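Local coordinates for catalase (Corynebacterium glutamicum, PDB 4B7H), which probably breaks hydrogen peroxide down to water and oxygen at a haem iron, which here carries the inhibitor nitric oxide, at residues 67-72 against 108-113; 115-120 against 250-255; 121-126 against 140-145. All coordinates share one frame; numbering follows the deposited sequence.

Contact 1: residues 67-72 against 108-113; sequences RIPHAK and STVAGE. With HEM (protoporphyrin IX containing Fe), chain E; NO (nitric oxide), chain F.
H70 and P69, facing S108 and V110, form part of the wall of the haem pocket on the side where nitric oxide binds the iron, and H70 probably corresponds to the distal histidine, as in other haem catalases. Its imidazole is a flat group gripped from three directions. ND1 donates to S108 OG at 2.8 Å, the oxygen only 7° out of the ring plane, which fixes the rotation of the ring. One face lies over the porphyrin, with HEM C3D over the ring centre, 3.3 Å above its plane; against the opposite face V110 CG2 makes a CH-pi contact, 3.8 Å from the centroid. At the ring edge, NE2 is 3.5 Å from the NO oxygen. Two backbone bonds join the loops: H70 N donates to V110 O at 2.9 Å and T109 N to K72 O at 3.1 Å. P69, preceded by a cis peptide bond, sets CB against V110 CG1 (3.7 Å). A water accepts from K72 N and donates to G112 O; a second accepts from A71 N. I159 of helix 155-162 packs on P69 and V110, while the two loops run into strand 73-82 and out of its antiparallel neighbour, strand 100-108.

Contact 2: residues 115-120 against 250-255; sequences GSPDTW and ENADYQ
D118 grips the segment 250-255 at two points, through its backbone N-H and through one carboxylate oxygen. D118 N donates to A252 O at 2.8 Å. CG is anti to the carbonyl carbon of D118 (chi1 -69°), and from there OD2 reaches the first turn of helix 254-264, where it accepts a weak bond from Q255 N at 2.9 Å and a further one from R256 N. Beside this, Q255 packs its CG on D118 CB at 3.7 Å, and A252 CB lies 3.9 Å from P117 CA. The carbonyl oxygen of D118 is buried here and finds no hydrogen-bond partner.

The arrangement illustrates a helix start served from far along the chain. D253 holds the N-cap position but makes no capping bond with its side chain, and an acceptor for the N-H groups of Q255 and R256 comes from D118, more than 130 residues earlier. The helix end would be expected to stabilise the negative charge on D118. K72 adds to this, its NZ forming salt bridges with OD1 of both D118 and D253, two like charges whose OD1 atoms stand 4.8 Å apart.

Further out, each segment is shaped by a type I turn, P117 to W120 on one side and N251 to Y254 on the other. The second is braced by an Asx turn in which N251 OD1 accepts from D253 N at 2.9 Å, the donor 47° out of the amide plane. A water donates both to T119 OG1 and to N251 O, tying the turns together, and T119 OG1 is also bonded to A244 O of helix 241-250. D253 OD2 forms a salt bridge with R164 of the second subunit.

Contact 3: residues 121-126 against 140-145; sequences RDVHGF and VGNNTP. With HEM (protoporphyrin IX containing Fe), chain E.
N143 reaches across to the backbone of H124 with both its main chain and its amide. Its CG sits between the backbone N and the carbonyl carbon, the crowded position (chi1 70°); the amide beyond it meets H124. CB lies near H124 O. Beyond CG the amide divides its work: OD1 accepts from H124 N at 3.1 Å, the donor standing 58° out of the amide plane, and ND2 packs on H124 CB at 3.6 Å. ND2 also donates to a water at 2.9 Å, which in turn donates to D122 O and so links the tip back to the first segment. The imidazole of H124 and this amide are inclined at 73°, with ND2 near the ring edge. Closing the ring of bonds, N143 N donates to H124 O at 2.9 Å, so that N143 takes and gives at a single residue.

Next to it, V123 CG1 rests on N142 CG at 3.5 Å, the two side chains crossing at about a right angle. G125 and N142 form an antiparallel non-hydrogen-bonded pair, followed by the hydrogen-bonded pair of F126 and G141, each N-H meeting the carbonyl of the other. F126 CB then lies over the backbone of N142, 3.8 Å from its C, and the ring makes edge-to-face contacts with F107 and W271. The haem presses closely on this part of the strands, with G125 CA 3.5 Å from HEM CMD. Past the strand, P145 touches the bound NADPH. The whole is the open end of the beta hairpin 125-132/135-142 in the antiparallel barrel of the catalase fold, where N142, lining the haem pocket and touching H70, probably corresponds to the distal asparagine, as in other haem catalases.

Contacts 1 and 3 approach the haem together, their centres about 11 Å apart, and they are joined by probable hydrogen bonds from V110 N to D122 OD2 and from G125 N to S108 O, both 2.8 Å. Contact 2 lies about 12 Å from contact 1 between centres, and is fastened to it through K72, whose NZ has a probable hydrogen bond to S116 O at 2.7 Å. H124 of contact 3 packs against contact 2, its CE1 3.1 Å from D118 O. Contacts 1 and 3 touch the haem, whereas in contact 2 the side chain of D118 is about 12 Å from a haem; contact 2, like contact 1, borders the second subunit.

Contact 1: residues 67-72 against 108-113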
loop_
_atom_site.group_PDB
_atom_site.type_symbol
_atom_site.label_atom_id
_atom_site.label_comp_id
_atom_site.label_asym_id
_atom_site.label_seq_id
_atom_site.Cartn_x
_atom_site.Cartn_y
_atom_site.Cartn_z
ATOM N N ARG A 67 -12.790 -5.616 -6.023
ATOM C CA ARG A 67 -12.816 -7.030 -5.668
ATOM C C ARG A 67 -12.444 -7.917 -6.850
ATOM O O ARG A 67 -12.841 -7.651 -7.997
ATOM C CB ARG A 67 -14.222 -7.447 -5.251
ATOM C CG ARG A 67 -14.709 -6.827 -3.983
ATOM C CD ARG A 67 -16.241 -6.895 -3.992
ATOM N NE ARG A 67 -16.815 -6.492 -2.716
ATOM C CZ ARG A 67 -16.888 -5.232 -2.297
ATOM N NH1 ARG A 67 -16.446 -4.233 -3.069
ATOM N NH2 ARG A 67 -17.414 -4.969 -1.107
ATOM N N ILE A 68 -11.727 -9.002 -6.563
ATOM C CA ILE A 68 -11.618 -10.109 -7.511
ATOM C C ILE A 68 -12.097 -11.395 -6.829
ATOM O O ILE A 68 -11.541 -11.803 -5.802
ATOM C CB ILE A 68 -10.177 -10.276 -8.082
ATOM C CG1 ILE A 68 -10.127 -11.500 -9.003
ATOM C CG2 ILE A 68 -9.114 -10.361 -6.972
ATOM C CD1 ILE A 68 -8.801 -11.676 -9.754
ATOM N N PRO A 69 -13.176 -12.015 -7.348
ATOM C CA PRO A 69 -14.105 -11.529 -8.368
ATOM C C PRO A 69 -15.215 -10.703 -7.704
ATOM O O PRO A 69 -15.015 -10.230 -6.576
ATOM C CB PRO A 69 -14.662 -12.836 -8.972
ATOM C CG PRO A 69 -14.387 -13.921 -7.926
ATOM C CD PRO A 69 -13.643 -13.287 -6.777
ATOM N N HIS A 70 -16.340 -10.521 -8.397
ATOM C CA HIS A 70 -17.516 -9.795 -7.890
ATOM C C HIS A 70 -17.265 -8.284 -7.761
ATOM O O HIS A 70 -17.851 -7.619 -6.906
ATOM C CB HIS A 70 -18.034 -10.368 -6.562
ATOM C CG HIS A 70 -18.572 -11.770 -6.648
ATOM N ND1 HIS A 70 -19.924 -12.047 -6.700
ATOM C CD2 HIS A 70 -17.944 -12.971 -6.620
ATOM C CE1 HIS A 70 -20.104 -13.357 -6.727
ATOM N NE2 HIS A 70 -18.919 -13.942 -6.685
ATOM N N ALA A 71 -16.431 -7.740 -8.644
ATOM C CA ALA A 71 -16.121 -6.306 -8.639
ATOM C C ALA A 71 -17.334 -5.397 -8.783
ATOM O O ALA A 71 -17.389 -4.344 -8.142
ATOM C CB ALA A 71 -15.119 -5.979 -9.728
ATOM N N LYS A 72 -18.272 -5.778 -9.653
ATOM C CA LYS A 72 -19.431 -4.934 -9.979
ATOM C C LYS A 72 -20.628 -5.293 -9.110
ATOM O O LYS A 72 -21.241 -6.345 -9.294
ATOM C CB LYS A 72 -19.835 -5.096 -11.451
ATOM C CG LYS A 72 -21.018 -4.199 -11.858
ATOM C CD LYS A 72 -20.549 -2.749 -12.048
ATOM C CE LYS A 72 -21.692 -1.725 -12.181
ATOM N NZ LYS A 72 -22.647 -2.067 -13.283
ATOM N N SER A 108 -24.176 -8.642 -6.848
ATOM C CA SER A 108 -23.070 -8.429 -7.778
ATOM C C SER A 108 -23.130 -9.388 -8.949
ATOM O O SER A 108 -23.880 -10.357 -8.920
ATOM C CB SER A 108 -21.742 -8.640 -7.039
ATOM O OG SER A 108 -21.712 -9.922 -6.423
ATOM N N THR A 109 -22.323 -9.121 -9.971
ATOM C CA THR A 109 -21.973 -10.143 -10.951
ATOM C C THR A 109 -20.644 -10.748 -10.483
ATOM O O THR A 109 -20.211 -10.466 -9.365
ATOM C CB THR A 109 -21.841 -9.556 -12.362
ATOM O OG1 THR A 109 -20.911 -8.464 -12.325
ATOM C CG2 THR A 109 -23.188 -9.063 -12.876
ATOM N N VAL A 110 -19.994 -11.554 -11.323
ATOM C CA VAL A 110 -18.750 -12.226 -10.938
ATOM C C VAL A 110 -17.527 -11.796 -11.744
ATOM O O VAL A 110 -16.523 -11.365 -11.176
ATOM C CB VAL A 110 -18.885 -13.762 -11.038
ATOM C CG1 VAL A 110 -17.545 -14.446 -10.734
ATOM C CG2 VAL A 110 -19.980 -14.253 -10.103
ATOM N N ALA A 111 -17.601 -11.939 -13.063
ATOM C CA ALA A 111 -16.421 -11.789 -13.921
ATOM C C ALA A 111 -16.022 -10.355 -14.253
ATOM O O ALA A 111 -14.833 -10.022 -14.301
ATOM C CB ALA A 111 -16.599 -12.589 -15.212
ATOM N N GLY A 112 -17.011 -9.510 -14.512
ATOM C CA GLY A 112 -16.737 -8.173 -14.998
ATOM C C GLY A 112 -16.118 -7.241 -13.972
ATOM O O GLY A 112 -16.242 -7.443 -12.758
ATOM N N GLU A 113 -15.446 -6.204 -14.464
ATOM C CA GLU A 113 -14.828 -5.198 -13.610
ATOM C C GLU A 113 -15.843 -4.135 -13.188
ATOM O O GLU A 113 -17.009 -4.191 -13.566
ATOM C CB GLU A 113 -13.638 -4.577 -14.338
ATOM C CG GLU A 113 -12.582 -5.616 -14.741
ATOM C CD GLU A 113 -12.891 -6.346 -16.042
ATOM O OE1 GLU A 113 -13.861 -5.984 -16.737
ATOM O OE2 GLU A 113 -12.154 -7.289 -16.382
HETATM C CHA HEM E . -16.229 -12.450 -3.558
HETATM C CHB HEM E . -13.020 -16.022 -2.876
HETATM C CHC HEM E . -16.432 -19.227 -4.108
HETATM C CHD HEM E . -19.738 -15.832 -3.256
HETATM C C1A HEM E . -15.067 -13.129 -3.284
HETATM C C2A HEM E . -13.813 -12.531 -2.864
HETATM C C3A HEM E . -12.941 -13.530 -2.663
HETATM C C4A HEM E . -13.603 -14.778 -2.956
HETATM C CMA HEM E . -11.483 -13.442 -2.201
HETATM C CAA HEM E . -13.575 -11.016 -2.674
HETATM C CBA HEM E . -13.972 -10.618 -1.260
HETATM C CGA HEM E . -13.594 -9.199 -0.926
HETATM O O1A HEM E . -14.396 -8.546 -0.212
HETATM O O2A HEM E . -12.515 -8.707 -1.346
HETATM C C1B HEM E . -13.646 -17.210 -3.175
HETATM C C2B HEM E . -13.028 -18.517 -3.194
HETATM C C3B HEM E . -13.978 -19.401 -3.562
HETATM C C4B HEM E . -15.213 -18.673 -3.755
HETATM C CMB HEM E . -11.542 -18.771 -2.869
HETATM C CAB HEM E . -13.900 -20.931 -3.726
HETATM C CBB HEM E . -13.031 -21.677 -3.044
HETATM C C1C HEM E . -17.646 -18.632 -3.813
HETATM C C2C HEM E . -18.919 -19.290 -3.552
HETATM C C3C HEM E . -19.827 -18.326 -3.317
HETATM C C4C HEM E . -19.146 -17.052 -3.403
HETATM C CMC HEM E . -19.144 -20.822 -3.576
HETATM C CAC HEM E . -21.322 -18.438 -2.933
HETATM C CBC HEM E . -21.823 -19.491 -2.265
HETATM C C1D HEM E . -19.101 -14.625 -3.336
HETATM C C2D HEM E . -19.791 -13.377 -3.282
HETATM C C3D HEM E . -18.723 -12.323 -3.374
HETATM C C4D HEM E . -17.473 -13.027 -3.463
HETATM C CMD HEM E . -21.298 -13.157 -3.170
HETATM C CAD HEM E . -18.967 -10.821 -3.333
HETATM C CBD HEM E . -19.222 -10.414 -1.884
HETATM C CGD HEM E . -19.553 -8.952 -1.928
HETATM O O1D HEM E . -18.774 -8.127 -1.388
HETATM O O2D HEM E . -20.599 -8.601 -2.530
HETATM N NA HEM E . -14.911 -14.506 -3.324
HETATM N NB HEM E . -14.974 -17.333 -3.522
HETATM N NC HEM E . -17.821 -17.262 -3.706
HETATM N ND HEM E . -17.733 -14.391 -3.452
HETATM FE FE HEM E . -16.370 -15.869 -3.554
HETATM N N NO F . -16.333 -15.839 -5.251
HETATM O O NO F . -16.424 -16.294 -6.262
HETATM O O HOH W 1 -14.859 -9.175 -10.955
HETATM O O HOH W 2 -18.316 -8.293 -11.077
#

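Contact 2: residues 115-120 against 250-255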
loop_
_atom_site.group_PDB
_atom_site.type_symbol
_atom_site.label_atom_id
_atom_site.label_comp_id
_atom_site.label_asym_id
_atom_site.label_seq_id
_atom_site.Cartn_x
_atom_site.Cartn_y
_atom_site.Cartn_z
ATOM N N GLY A 115 -16.876 -1.229 -14.040
ATOM C CA GLY A 115 -17.710 -0.401 -14.886
ATOM C C GLY A 115 -18.604 -1.211 -15.796
ATOM O O GLY A 115 -19.322 -0.653 -16.629
ATOM N N SER A 116 -18.564 -2.530 -15.608
ATOM C CA SER A 116 -19.154 -3.512 -16.538
ATOM C C SER A 116 -20.651 -3.671 -16.266
ATOM O O SER A 116 -21.128 -3.298 -15.197
ATOM C CB SER A 116 -18.446 -4.874 -16.452
ATOM O OG SER A 116 -18.656 -5.502 -15.205
ATOM N N PRO A 117 -21.407 -4.214 -17.234
ATOM C CA PRO A 117 -22.868 -4.258 -17.066
ATOM C C PRO A 117 -23.390 -5.267 -16.038
ATOM O O PRO A 117 -22.904 -6.403 -15.948
ATOM C CB PRO A 117 -23.369 -4.654 -18.465
ATOM C CG PRO A 117 -22.254 -4.295 -19.383
ATOM C CD PRO A 117 -21.011 -4.580 -18.602
ATOM N N ASP A 118 -24.431 -4.859 -15.315
ATOM C CA ASP A 118 -25.116 -5.732 -14.377
ATOM C C ASP A 118 -25.757 -6.934 -15.071
ATOM O O ASP A 118 -25.980 -7.966 -14.433
ATOM C CB ASP A 118 -26.244 -4.972 -13.679
ATOM C CG ASP A 118 -25.754 -3.890 -12.723
ATOM O OD1 ASP A 118 -24.583 -3.901 -12.284
ATOM O OD2 ASP A 118 -26.584 -3.030 -12.380
ATOM N N THR A 119 -26.077 -6.804 -16.360
ATOM C CA THR A 119 -26.866 -7.841 -17.034
ATOM C C THR A 119 -26.098 -8.674 -18.064
ATOM O O THR A 119 -26.703 -9.309 -18.938
ATOM C CB THR A 119 -28.178 -7.283 -17.651
ATOM O OG1 THR A 119 -27.872 -6.289 -18.636
ATOM C CG2 THR A 119 -29.042 -6.653 -16.574
ATOM N N TRP A 120 -24.771 -8.693 -17.965
ATOM C CA TRP A 120 -24.020 -9.756 -18.620
ATOM C C TRP A 120 -24.504 -11.078 -18.016
ATOM O O TRP A 120 -24.826 -11.128 -16.829
ATOM C CB TRP A 120 -22.519 -9.621 -18.347
ATOM C CG TRP A 120 -21.793 -8.684 -19.248
ATOM C CD1 TRP A 120 -22.315 -7.972 -20.290
ATOM C CD2 TRP A 120 -20.400 -8.361 -19.196
ATOM N NE1 TRP A 120 -21.331 -7.227 -20.889
ATOM C CE2 TRP A 120 -20.146 -7.439 -20.231
ATOM C CE3 TRP A 120 -19.346 -8.753 -18.365
ATOM C CZ2 TRP A 120 -18.876 -6.906 -20.464
ATOM C CZ3 TRP A 120 -18.082 -8.220 -18.596
ATOM C CH2 TRP A 120 -17.859 -7.307 -19.638
ATOM N N GLU A 250 -27.920 -0.422 -22.864
ATOM C CA GLU A 250 -28.792 0.709 -22.553
ATOM C C GLU A 250 -28.548 1.274 -21.159
ATOM O O GLU A 250 -28.602 2.491 -20.942
ATOM C CB GLU A 250 -30.254 0.285 -22.667
ATOM C CG GLU A 250 -30.682 -0.118 -24.059
ATOM C CD GLU A 250 -32.137 -0.543 -24.119
ATOM O OE1 GLU A 250 -32.640 -1.124 -23.129
ATOM O OE2 GLU A 250 -32.777 -0.300 -25.163
ATOM N N ASN A 251 -28.330 0.383 -20.202
ATOM C CA ASN A 251 -28.053 0.798 -18.835
ATOM C C ASN A 251 -27.179 -0.241 -18.163
ATOM O O ASN A 251 -27.677 -1.258 -17.676
ATOM C CB ASN A 251 -29.345 1.005 -18.036
ATOM C CG ASN A 251 -29.089 1.605 -16.658
ATOM O OD1 ASN A 251 -27.935 1.799 -16.256
ATOM N ND2 ASN A 251 -30.165 1.914 -15.930
ATOM N N ALA A 252 -25.875 0.023 -18.125
ATOM C CA ALA A 252 -24.933 -0.904 -17.515
ATOM C C ALA A 252 -25.200 -1.071 -16.021
ATOM O O ALA A 252 -24.750 -2.042 -15.411
ATOM C CB ALA A 252 -23.511 -0.434 -17.741
ATOM N N ASP A 253 -25.934 -0.125 -15.438
ATOM C CA ASP A 253 -26.236 -0.149 -14.019
ATOM C C ASP A 253 -27.712 -0.433 -13.763
ATOM O O ASP A 253 -28.272 0.007 -12.767
ATOM C CB ASP A 253 -25.824 1.188 -13.400
ATOM C CG ASP A 253 -24.350 1.501 -13.618
ATOM O OD1 ASP A 253 -23.533 0.558 -13.697
ATOM O OD2 ASP A 253 -23.999 2.691 -13.723
ATOM N N TYR A 254 -28.328 -1.196 -14.660
ATOM C CA TYR A 254 -29.757 -1.466 -14.589
ATOM C C TYR A 254 -30.208 -1.981 -13.229
ATOM O O TYR A 254 -31.226 -1.535 -12.689
ATOM C CB TYR A 254 -30.134 -2.468 -15.678
ATOM C CG TYR A 254 -31.616 -2.735 -15.781
ATOM C CD1 TYR A 254 -32.449 -1.887 -16.508
ATOM C CD2 TYR A 254 -32.183 -3.851 -15.174
ATOM C CE1 TYR A 254 -33.806 -2.135 -16.616
ATOM C CE2 TYR A 254 -33.549 -4.106 -15.273
ATOM C CZ TYR A 254 -34.350 -3.245 -15.997
ATOM O OH TYR A 254 -35.697 -3.495 -16.100
ATOM N N GLN A 255 -29.452 -2.920 -12.666
ATOM C CA GLN A 255 -29.863 -3.551 -11.420
ATOM C C GLN A 255 -29.536 -2.682 -10.213
ATOM O O GLN A 255 -30.313 -2.629 -9.250
ATOM C CB GLN A 255 -29.253 -4.948 -11.293
ATOM C CG GLN A 255 -29.642 -5.875 -12.437
ATOM C CD GLN A 255 -29.145 -7.284 -12.223
ATOM O OE1 GLN A 255 -28.127 -7.509 -11.575
ATOM N NE2 GLN A 255 -29.867 -8.247 -12.774
HETATM O O HOH W 3 -21.566 1.364 -15.453
HETATM O O HOH W 4 -26.864 -3.960 -17.432
#

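Contact 3: residues 121-126 against 140-145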
loop_
_atom_site.group_PDB
_atom_site.type_symbol
_atom_site.label_atom_id
_atom_site.label_comp_id
_atom_site.label_asym_id
_atom_site.label_seq_id
_atom_site.Cartn_x
_atom_site.Cartn_y
_atom_site.Cartn_z
ATOM N N ARG A 121 -24.555 -12.143 -18.817
ATOM C CA ARG A 121 -24.834 -13.476 -18.273
ATOM C C ARG A 121 -23.762 -13.821 -17.247
ATOM O O ARG A 121 -22.565 -13.748 -17.536
ATOM C CB ARG A 121 -24.879 -14.555 -19.363
ATOM C CG ARG A 121 -25.150 -15.960 -18.784
ATOM C CD ARG A 121 -25.247 -17.071 -19.839
ATOM N NE ARG A 121 -26.272 -16.726 -20.817
ATOM C CZ ARG A 121 -27.583 -16.873 -20.629
ATOM N NH1 ARG A 121 -28.054 -17.438 -19.522
ATOM N NH2 ARG A 121 -28.429 -16.484 -21.576
ATOM N N ASP A 122 -24.191 -14.176 -16.043
ATOM C CA ASP A 122 -23.257 -14.461 -14.967
ATOM C C ASP A 122 -24.032 -14.966 -13.774
ATOM O O ASP A 122 -25.243 -14.744 -13.670
ATOM C CB ASP A 122 -22.514 -13.184 -14.549
ATOM C CG ASP A 122 -21.074 -13.442 -14.147
ATOM O OD1 ASP A 122 -20.684 -14.626 -13.985
ATOM O OD2 ASP A 122 -20.321 -12.451 -13.990
ATOM N N VAL A 123 -23.326 -15.626 -12.864
ATOM C CA VAL A 123 -23.825 -15.837 -11.515
ATOM C C VAL A 123 -23.992 -14.450 -10.882
ATOM O O VAL A 123 -23.231 -13.519 -11.209
ATOM C CB VAL A 123 -22.813 -16.675 -10.693
ATOM C CG1 VAL A 123 -23.181 -16.702 -9.218
ATOM C CG2 VAL A 123 -22.700 -18.093 -11.255
ATOM N N HIS A 124 -24.977 -14.297 -9.996
ATOM C CA HIS A 124 -25.054 -13.086 -9.186
ATOM C C HIS A 124 -24.819 -13.365 -7.720
ATOM O O HIS A 124 -25.420 -14.270 -7.127
ATOM C CB HIS A 124 -26.380 -12.358 -9.381
ATOM C CG HIS A 124 -26.529 -11.792 -10.750
ATOM N ND1 HIS A 124 -26.254 -10.475 -11.044
ATOM C CD2 HIS A 124 -26.862 -12.382 -11.921
ATOM C CE1 HIS A 124 -26.444 -10.271 -12.337
ATOM N NE2 HIS A 124 -26.818 -11.412 -12.890
ATOM N N GLY A 125 -23.938 -12.569 -7.133
ATOM C CA GLY A 125 -23.674 -12.644 -5.712
ATOM C C GLY A 125 -24.862 -12.170 -4.904
ATOM O O GLY A 125 -25.604 -11.282 -5.327
ATOM N N PHE A 126 -25.019 -12.753 -3.721
ATOM C CA PHE A 126 -26.155 -12.499 -2.844
ATOM C C PHE A 126 -25.574 -12.592 -1.430
ATOM O O PHE A 126 -25.663 -13.628 -0.765
ATOM C CB PHE A 126 -27.219 -13.577 -3.092
ATOM C CG PHE A 126 -28.599 -13.234 -2.587
ATOM C CD1 PHE A 126 -28.849 -13.109 -1.231
ATOM C CD2 PHE A 126 -29.659 -13.091 -3.475
ATOM C CE1 PHE A 126 -30.133 -12.812 -0.766
ATOM C CE2 PHE A 126 -30.954 -12.808 -3.014
ATOM C CZ PHE A 126 -31.186 -12.668 -1.661
ATOM N N VAL A 140 -22.449 -15.252 2.808
ATOM C CA VAL A 140 -21.992 -14.726 1.537
ATOM C C VAL A 140 -22.396 -15.752 0.487
ATOM O O VAL A 140 -21.659 -16.704 0.190
ATOM C CB VAL A 140 -20.466 -14.468 1.574
ATOM C CG1 VAL A 140 -19.990 -13.848 0.269
ATOM C CG2 VAL A 140 -20.129 -13.547 2.752
ATOM N N GLY A 141 -23.605 -15.573 -0.042
ATOM C CA GLY A 141 -24.180 -16.548 -0.945
ATOM C C GLY A 141 -24.219 -16.091 -2.387
ATOM O O GLY A 141 -23.625 -15.072 -2.742
ATOM N N ASN A 142 -24.897 -16.875 -3.221
ATOM C CA ASN A 142 -25.099 -16.571 -4.638
ATOM C C ASN A 142 -26.560 -16.837 -4.980
ATOM O O ASN A 142 -27.297 -17.389 -4.159
ATOM C CB ASN A 142 -24.211 -17.456 -5.524
ATOM C CG ASN A 142 -22.806 -16.900 -5.723
ATOM O OD1 ASN A 142 -22.589 -15.684 -5.739
ATOM N ND2 ASN A 142 -21.850 -17.796 -5.915
ATOM N N ASN A 143 -26.969 -16.483 -6.195
ATOM C CA ASN A 143 -28.324 -16.765 -6.667
ATOM C C ASN A 143 -28.484 -18.180 -7.262
ATOM O O ASN A 143 -29.411 -18.428 -8.047
ATOM C CB ASN A 143 -28.770 -15.705 -7.680
ATOM C CG ASN A 143 -28.030 -15.815 -8.990
ATOM O OD1 ASN A 143 -27.000 -16.487 -9.078
ATOM N ND2 ASN A 143 -28.545 -15.160 -10.017
ATOM N N THR A 144 -27.582 -19.086 -6.878
ATOM C CA THR A 144 -27.603 -20.497 -7.267
ATOM C C THR A 144 -27.335 -21.374 -6.045
ATOM O O THR A 144 -26.535 -21.006 -5.171
ATOM C CB THR A 144 -26.524 -20.820 -8.320
ATOM O OG1 THR A 144 -26.365 -22.240 -8.406
ATOM C CG2 THR A 144 -25.178 -20.177 -7.939
ATOM N N PRO A 145 -27.994 -22.543 -5.976
ATOM C CA PRO A 145 -27.819 -23.463 -4.849
ATOM C C PRO A 145 -26.523 -24.272 -4.952
ATOM O O PRO A 145 -26.198 -25.023 -4.032
ATOM C CB PRO A 145 -29.027 -24.399 -4.988
ATOM C CG PRO A 145 -29.225 -24.465 -6.477
ATOM C CD PRO A 145 -29.026 -23.029 -6.910
HETATM C CHA HEM E . -16.229 -12.450 -3.558
HETATM C CHB HEM E . -13.020 -16.022 -2.876
HETATM C CHC HEM E . -16.432 -19.227 -4.108
HETATM C CHD HEM E . -19.738 -15.832 -3.256
HETATM C C1A HEM E . -15.067 -13.129 -3.284
HETATM C C2A HEM E . -13.813 -12.531 -2.864
HETATM C C3A HEM E . -12.941 -13.530 -2.663
HETATM C C4A HEM E . -13.603 -14.778 -2.956
HETATM C CMA HEM E . -11.483 -13.442 -2.201
HETATM C CAA HEM E . -13.575 -11.016 -2.674
HETATM C CBA HEM E . -13.972 -10.618 -1.260
HETATM C CGA HEM E . -13.594 -9.199 -0.926
HETATM O O1A HEM E . -14.396 -8.546 -0.212
HETATM O O2A HEM E . -12.515 -8.707 -1.346
HETATM C C1B HEM E . -13.646 -17.210 -3.175
HETATM C C2B HEM E . -13.028 -18.517 -3.194
HETATM C C3B HEM E . -13.978 -19.401 -3.562
HETATM C C4B HEM E . -15.213 -18.673 -3.755
HETATM C CMB HEM E . -11.542 -18.771 -2.869
HETATM C CAB HEM E . -13.900 -20.931 -3.726
HETATM C CBB HEM E . -13.031 -21.677 -3.044
HETATM C C1C HEM E . -17.646 -18.632 -3.813
HETATM C C2C HEM E . -18.919 -19.290 -3.552
HETATM C C3C HEM E . -19.827 -18.326 -3.317
HETATM C C4C HEM E . -19.146 -17.052 -3.403
HETATM C CMC HEM E . -19.144 -20.822 -3.576
HETATM C CAC HEM E . -21.322 -18.438 -2.933
HETATM C CBC HEM E . -21.823 -19.491 -2.265
HETATM C C1D HEM E . -19.101 -14.625 -3.336
HETATM C C2D HEM E . -19.791 -13.377 -3.282
HETATM C C3D HEM E . -18.723 -12.323 -3.374
HETATM C C4D HEM E . -17.473 -13.027 -3.463
HETATM C CMD HEM E . -21.298 -13.157 -3.170
HETATM C CAD HEM E . -18.967 -10.821 -3.333
HETATM C CBD HEM E . -19.222 -10.414 -1.884
HETATM C CGD HEM E . -19.553 -8.952 -1.928
HETATM O O1D HEM E . -18.774 -8.127 -1.388
HETATM O O2D HEM E . -20.599 -8.601 -2.530
HETATM N NA HEM E . -14.911 -14.506 -3.324
HETATM N NB HEM E . -14.974 -17.333 -3.522
HETATM N NC HEM E . -17.821 -17.262 -3.706
HETATM N ND HEM E . -17.733 -14.391 -3.452
HETATM FE FE HEM E . -16.370 -15.869 -3.554
HETATM O O HOH W 5 -27.299 -15.986 -12.489
#